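Local coordinates for hydroxylase (Rhodococcus sp., PDB 2OR0), which is a putative flavin-dependent hydroxylase of the acyl-CoA dehydrogenase family, probably binding a flavin and inserting one atom of molecular oxygen into its substrate, at residues Gly145-Asp159 with Thr207-Gly221. Residues are numbered along the deposited sequence; the frame is centred on the assembly and turned at random.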
loop_
_atom_site.group_PDB
_atom_site.type_symbol
_atom_site.label_atom_id
_atom_site.label_comp_id
_atom_site.label_asym_id
_atom_site.label_seq_id
_atom_site.Cartn_x
_atom_site.Cartn_y
_atom_site.Cartn_z
ATOM N N GLY A 145 -3.284 -17.805 24.253
ATOM C CA GLY A 145 -3.513 -16.860 23.153
ATOM C C GLY A 145 -4.965 -16.472 22.928
ATOM O O GLY A 145 -5.654 -16.017 23.840
ATOM N N TYR A 146 -5.434 -16.627 21.692
ATOM C CA TYR A 146 -6.806 -16.209 21.370
ATOM C C TYR A 146 -7.434 -17.154 20.390
ATOM O O TYR A 146 -6.718 -17.850 19.650
ATOM C CB TYR A 146 -6.811 -14.807 20.756
ATOM C CG TYR A 146 -6.135 -13.758 21.604
ATOM C CD1 TYR A 146 -6.881 -12.918 22.419
ATOM C CD2 TYR A 146 -4.743 -13.601 21.575
ATOM C CE1 TYR A 146 -6.272 -11.953 23.202
ATOM C CE2 TYR A 146 -4.104 -12.614 22.353
ATOM C CZ TYR A 146 -4.882 -11.804 23.157
ATOM O OH TYR A 146 -4.285 -10.851 23.935
ATOM N N VAL A 147 -8.773 -17.158 20.344
ATOM C CA VAL A 147 -9.454 -17.843 19.240
ATOM C C VAL A 147 -10.166 -16.788 18.384
ATOM O O VAL A 147 -10.873 -15.913 18.909
ATOM C CB VAL A 147 -10.405 -18.982 19.686
ATOM C CG1 VAL A 147 -10.849 -19.767 18.487
ATOM C CG2 VAL A 147 -9.671 -19.958 20.653
ATOM N N LEU A 148 -9.953 -16.902 17.078
ATOM C CA LEU A 148 -10.319 -15.864 16.122
ATOM C C LEU A 148 -11.497 -16.261 15.230
ATOM O O LEU A 148 -11.515 -17.333 14.665
ATOM C CB LEU A 148 -9.114 -15.527 15.229
ATOM C CG LEU A 148 -9.273 -14.231 14.415
ATOM C CD1 LEU A 148 -9.000 -13.014 15.274
ATOM C CD2 LEU A 148 -8.327 -14.280 13.241
ATOM N N LYS A 149 -12.444 -15.354 15.097
ATOM C CA LYS A 149 -13.531 -15.513 14.144
ATOM C C LYS A 149 -13.813 -14.177 13.441
ATOM O O LYS A 149 -13.880 -13.138 14.081
ATOM C CB LYS A 149 -14.798 -15.981 14.860
ATOM C CG LYS A 149 -15.911 -16.307 13.900
ATOM C CD LYS A 149 -17.275 -16.382 14.555
ATOM C CE LYS A 149 -18.279 -16.918 13.508
ATOM N NZ LYS A 149 -19.513 -16.197 13.707
ATOM N N GLY A 150 -14.021 -14.217 12.136
ATOM C CA GLY A 150 -14.489 -13.023 11.424
ATOM C C GLY A 150 -14.465 -13.148 9.906
ATOM O O GLY A 150 -14.115 -14.200 9.347
ATOM N N ARG A 151 -14.865 -12.061 9.245
ATOM C CA ARG A 151 -14.825 -11.952 7.791
ATOM C C ARG A 151 -14.178 -10.593 7.460
ATOM O O ARG A 151 -14.636 -9.550 7.928
ATOM C CB ARG A 151 -16.241 -12.059 7.192
ATOM C CG ARG A 151 -16.259 -11.945 5.652
ATOM C CD ARG A 151 -17.481 -12.559 4.971
ATOM N NE ARG A 151 -17.362 -12.399 3.507
ATOM C CZ ARG A 151 -18.040 -13.094 2.588
ATOM N NH1 ARG A 151 -18.917 -14.032 2.942
ATOM N NH2 ARG A 151 -17.860 -12.841 1.291
ATOM N N TRP A 152 -13.102 -10.639 6.680
ATOM C CA TRP A 152 -12.348 -9.450 6.295
ATOM C C TRP A 152 -12.485 -9.308 4.787
ATOM O O TRP A 152 -12.637 -10.299 4.100
ATOM C CB TRP A 152 -10.852 -9.610 6.627
ATOM C CG TRP A 152 -10.525 -9.629 8.106
ATOM C CD1 TRP A 152 -10.019 -8.604 8.852
ATOM C CD2 TRP A 152 -10.659 -10.751 9.001
ATOM N NE1 TRP A 152 -9.838 -9.010 10.157
ATOM C CE2 TRP A 152 -10.222 -10.322 10.276
ATOM C CE3 TRP A 152 -11.089 -12.073 8.841
ATOM C CZ2 TRP A 152 -10.207 -11.174 11.400
ATOM C CZ3 TRP A 152 -11.082 -12.921 9.964
ATOM C CH2 TRP A 152 -10.652 -12.454 11.224
ATOM N N SER A 153 -12.410 -8.086 4.281
ATOM C CA SER A 153 -12.404 -7.860 2.839
ATOM C C SER A 153 -11.114 -7.153 2.405
ATOM O O SER A 153 -10.341 -6.702 3.256
ATOM C CB SER A 153 -13.632 -7.019 2.458
ATOM O OG SER A 153 -13.643 -5.852 3.241
ATOM N N PHE A 154 -10.900 -7.045 1.085
ATOM C CA PHE A 154 -9.759 -6.314 0.520
ATOM C C PHE A 154 -8.416 -6.960 0.912
ATOM O O PHE A 154 -7.465 -6.250 1.241
ATOM C CB PHE A 154 -9.786 -4.825 0.941
ATOM C CG PHE A 154 -9.353 -3.827 -0.148
ATOM C CD1 PHE A 154 -10.098 -2.646 -0.363
ATOM C CD2 PHE A 154 -8.180 -4.014 -0.911
ATOM C CE1 PHE A 154 -9.687 -1.683 -1.338
ATOM C CE2 PHE A 154 -7.782 -3.075 -1.891
ATOM C CZ PHE A 154 -8.529 -1.914 -2.104
ATOM N N SER A 155 -8.338 -8.293 0.852
ATOM C CA SER A 155 -7.072 -8.987 1.122
ATOM C C SER A 155 -6.204 -9.044 -0.140
ATOM O O SER A 155 -6.218 -10.032 -0.864
ATOM C CB SER A 155 -7.335 -10.394 1.679
ATOM O OG SER A 155 -6.121 -11.055 2.026
ATOM N N SER A 156 -5.443 -7.975 -0.405
ATOM C CA SER A 156 -4.734 -7.829 -1.686
ATOM C C SER A 156 -3.678 -8.904 -1.889
ATOM O O SER A 156 -2.918 -9.182 -0.969
ATOM C CB SER A 156 -4.065 -6.440 -1.777
ATOM O OG SER A 156 -5.024 -5.421 -1.626
ATOM N N GLY A 157 -3.614 -9.481 -3.094
ATOM C CA GLY A 157 -2.582 -10.472 -3.434
ATOM C C GLY A 157 -2.725 -11.810 -2.704
ATOM O O GLY A 157 -1.816 -12.631 -2.729
ATOM N N THR A 158 -3.881 -12.034 -2.075
ATOM C CA THR A 158 -4.064 -13.121 -1.103
ATOM C C THR A 158 -3.808 -14.543 -1.634
ATOM O O THR A 158 -3.288 -15.386 -0.891
ATOM C CB THR A 158 -5.437 -13.005 -0.369
ATOM O OG1 THR A 158 -5.364 -13.670 0.891
ATOM C CG2 THR A 158 -6.606 -13.556 -1.192
ATOM N N ASP A 159 -4.143 -14.792 -2.905
ATOM C CA ASP A 159 -3.873 -16.087 -3.540
ATOM C C ASP A 159 -2.389 -16.444 -3.552
ATOM O O ASP A 159 -2.027 -17.613 -3.740
ATOM C CB ASP A 159 -4.389 -16.109 -4.986
ATOM C CG ASP A 159 -5.910 -16.024 -5.066
ATOM O OD1 ASP A 159 -6.577 -16.910 -4.496
ATOM O OD2 ASP A 159 -6.437 -15.071 -5.691
ATOM N N THR A 207 -5.487 -7.226 -8.517
ATOM C CA THR A 207 -4.937 -7.423 -7.172
ATOM C C THR A 207 -5.510 -8.677 -6.479
ATOM O O THR A 207 -4.890 -9.241 -5.558
ATOM C CB THR A 207 -5.133 -6.179 -6.265
ATOM O OG1 THR A 207 -6.528 -5.936 -6.023
ATOM C CG2 THR A 207 -4.488 -4.916 -6.900
ATOM N N GLY A 208 -6.687 -9.103 -6.936
ATOM C CA GLY A 208 -7.393 -10.234 -6.371
ATOM C C GLY A 208 -7.576 -10.053 -4.893
ATOM O O GLY A 208 -7.245 -10.954 -4.134
ATOM N N SER A 209 -8.125 -8.901 -4.488
ATOM C CA SER A 209 -8.286 -8.552 -3.091
ATOM C C SER A 209 -9.570 -9.149 -2.482
ATOM O O SER A 209 -10.467 -8.432 -2.021
ATOM C CB SER A 209 -8.220 -7.037 -2.907
ATOM O OG SER A 209 -7.017 -6.507 -3.449
ATOM N N LYS A 210 -9.604 -10.471 -2.449
ATOM C CA LYS A 210 -10.762 -11.263 -1.995
ATOM C C LYS A 210 -11.012 -11.175 -0.489
ATOM O O LYS A 210 -10.145 -10.710 0.264
ATOM C CB LYS A 210 -10.579 -12.725 -2.434
ATOM C CG LYS A 210 -10.697 -12.926 -3.954
ATOM C CD LYS A 210 -10.096 -14.267 -4.360
ATOM C CE LYS A 210 -9.911 -14.401 -5.851
ATOM N NZ LYS A 210 -9.197 -15.684 -6.130
ATOM N N ASP A 211 -12.226 -11.560 -0.077
ATOM C CA ASP A 211 -12.576 -11.721 1.325
ATOM C C ASP A 211 -11.886 -12.954 1.913
ATOM O O ASP A 211 -11.656 -13.949 1.212
ATOM C CB ASP A 211 -14.097 -11.912 1.487
ATOM C CG ASP A 211 -14.902 -10.618 1.251
ATOM O OD1 ASP A 211 -14.369 -9.600 0.704
ATOM O OD2 ASP A 211 -16.098 -10.630 1.610
ATOM N N LEU A 212 -11.592 -12.886 3.205
ATOM C CA LEU A 212 -11.124 -14.032 3.981
ATOM C C LEU A 212 -12.102 -14.287 5.123
ATOM O O LEU A 212 -12.582 -13.345 5.745
ATOM C CB LEU A 212 -9.746 -13.740 4.607
ATOM C CG LEU A 212 -8.494 -13.355 3.801
ATOM C CD1 LEU A 212 -7.257 -13.396 4.694
ATOM C CD2 LEU A 212 -8.274 -14.218 2.563
ATOM N N ILE A 213 -12.352 -15.564 5.418
ATOM C CA ILE A 213 -13.196 -15.971 6.553
ATOM C C ILE A 213 -12.421 -16.868 7.526
ATOM O O ILE A 213 -11.710 -17.782 7.101
ATOM C CB ILE A 213 -14.474 -16.734 6.093
ATOM C CG1 ILE A 213 -15.499 -15.746 5.536
ATOM C CG2 ILE A 213 -15.162 -17.444 7.294
ATOM C CD1 ILE A 213 -16.762 -16.431 4.976
ATOM N N VAL A 214 -12.584 -16.602 8.815
ATOM C CA VAL A 214 -12.085 -17.481 9.877
ATOM C C VAL A 214 -13.274 -17.912 10.756
ATOM O O VAL A 214 -14.026 -17.057 11.248
ATOM C CB VAL A 214 -10.957 -16.774 10.716
ATOM C CG1 VAL A 214 -10.409 -17.705 11.804
ATOM C CG2 VAL A 214 -9.794 -16.331 9.811
ATOM N N ASP A 215 -13.446 -19.228 10.937
ATOM C CA ASP A 215 -14.559 -19.779 11.741
ATOM C C ASP A 215 -14.240 -19.913 13.237
ATOM O O ASP A 215 -15.141 -19.779 14.085
ATOM C CB ASP A 215 -15.031 -21.141 11.192
ATOM C CG ASP A 215 -15.950 -21.005 9.987
ATOM O OD1 ASP A 215 -16.450 -19.888 9.750
ATOM O OD2 ASP A 215 -16.157 -22.012 9.257
ATOM N N GLY A 216 -12.968 -20.164 13.562
ATOM C CA GLY A 216 -12.502 -20.268 14.951
ATOM C C GLY A 216 -11.113 -20.892 14.968
ATOM O O GLY A 216 -10.953 -22.102 15.215
ATOM N N ALA A 217 -10.115 -20.058 14.662
ATOM C CA ALA A 217 -8.723 -20.462 14.601
ATOM C C ALA A 217 -8.020 -20.020 15.865
ATOM O O ALA A 217 -8.128 -18.864 16.282
ATOM C CB ALA A 217 -8.052 -19.855 13.395
ATOM N N PHE A 218 -7.286 -20.946 16.473
ATOM C CA PHE A 218 -6.477 -20.607 17.633
ATOM C C PHE A 218 -5.226 -19.853 17.173
ATOM O O PHE A 218 -4.527 -20.310 16.266
ATOM C CB PHE A 218 -6.058 -21.863 18.416
ATOM C CG PHE A 218 -5.031 -21.586 19.486
ATOM C CD1 PHE A 218 -5.388 -20.888 20.637
ATOM C CD2 PHE A 218 -3.707 -22.008 19.332
ATOM C CE1 PHE A 218 -4.442 -20.621 21.639
ATOM C CE2 PHE A 218 -2.761 -21.745 20.325
ATOM C CZ PHE A 218 -3.122 -21.051 21.463
ATOM N N VAL A 219 -4.973 -18.712 17.812
ATOM C CA VAL A 219 -3.784 -17.906 17.534
ATOM C C VAL A 219 -2.973 -17.739 18.836
ATOM O O VAL A 219 -3.434 -17.097 19.785
ATOM C CB VAL A 219 -4.149 -16.506 16.927
ATOM C CG1 VAL A 219 -2.869 -15.702 16.623
ATOM C CG2 VAL A 219 -5.003 -16.649 15.646
ATOM N N PRO A 220 -1.777 -18.352 18.892
ATOM C CA PRO A 220 -0.878 -18.208 20.056
ATOM C C PRO A 220 -0.492 -16.754 20.346
ATOM O O PRO A 220 -0.465 -15.930 19.413
ATOM C CB PRO A 220 0.367 -19.023 19.659
ATOM C CG PRO A 220 0.220 -19.341 18.189
ATOM C CD PRO A 220 -1.230 -19.237 17.841
ATOM N N GLY A 221 -0.213 -16.434 21.618
ATOM C CA GLY A 221 0.174 -15.079 22.042
ATOM C C GLY A 221 1.343 -14.494 21.232
ATOM O O GLY A 221 1.326 -13.309 20.860
HETATM O O HOH W 1 -12.716 -8.014 -0.743
HETATM O O HOH W 2 -5.191 -12.947 -5.004
#
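Arg151 grips Asp211 side-on across the strands, NE and NH2 both donating to the single oxygen OD2, the shorter bond running 2.8 Å from Arg151 NH2 to Asp211 OD2. The carboxylate stands almost perpendicular to the guanidinium plane (87°) and OD2 is met on its anti side; an extended chain, CG anti to the backbone N (chi1 180°), carries the arginine past Ile213, whose CG1 lies 3.8 Å from Arg151 CD. The other oxygen, Asp211 OD1, takes a bond from a water that also donates to Ser209 O and accepts from Phe154 N. Replacing Asp211 by an alanine is likely to leave the guanidinium without its mate here and the water without one acceptor. A second salt bridge joins Lys210 NZ to the syn lone pair of Asp159 OD2 at 2.9 Å; Glu196 is a further partner of the lysine. Nearby, Ser156 OG and Ser209 OG are hydrogen-bonded at 2.9 Å.

On the buried face, the Trp152 indole reaches Val214, CZ3 to CG2 3.6 Å, while NE1 bonds to Gly167 O. Leu148 continues this face, its CD2 4.3 Å from Val214 CG2, and Val219 packs on Leu148 in turn; Leu212 CD2 approaches Thr158 OG1 at 3.4 Å.

Backbone bonds pair Trp152 with Leu212, Gly150 with Val214, Leu148 with Ala217 and Tyr146 with Val219. Between the middle two the register slips by one: Gly216 and Ala217 both face Leu148, a classic beta bulge where the partner chain turns a corner. The result is a long, bent antiparallel ladder in the middle beta domain characteristic of the acyl-CoA dehydrogenase fold.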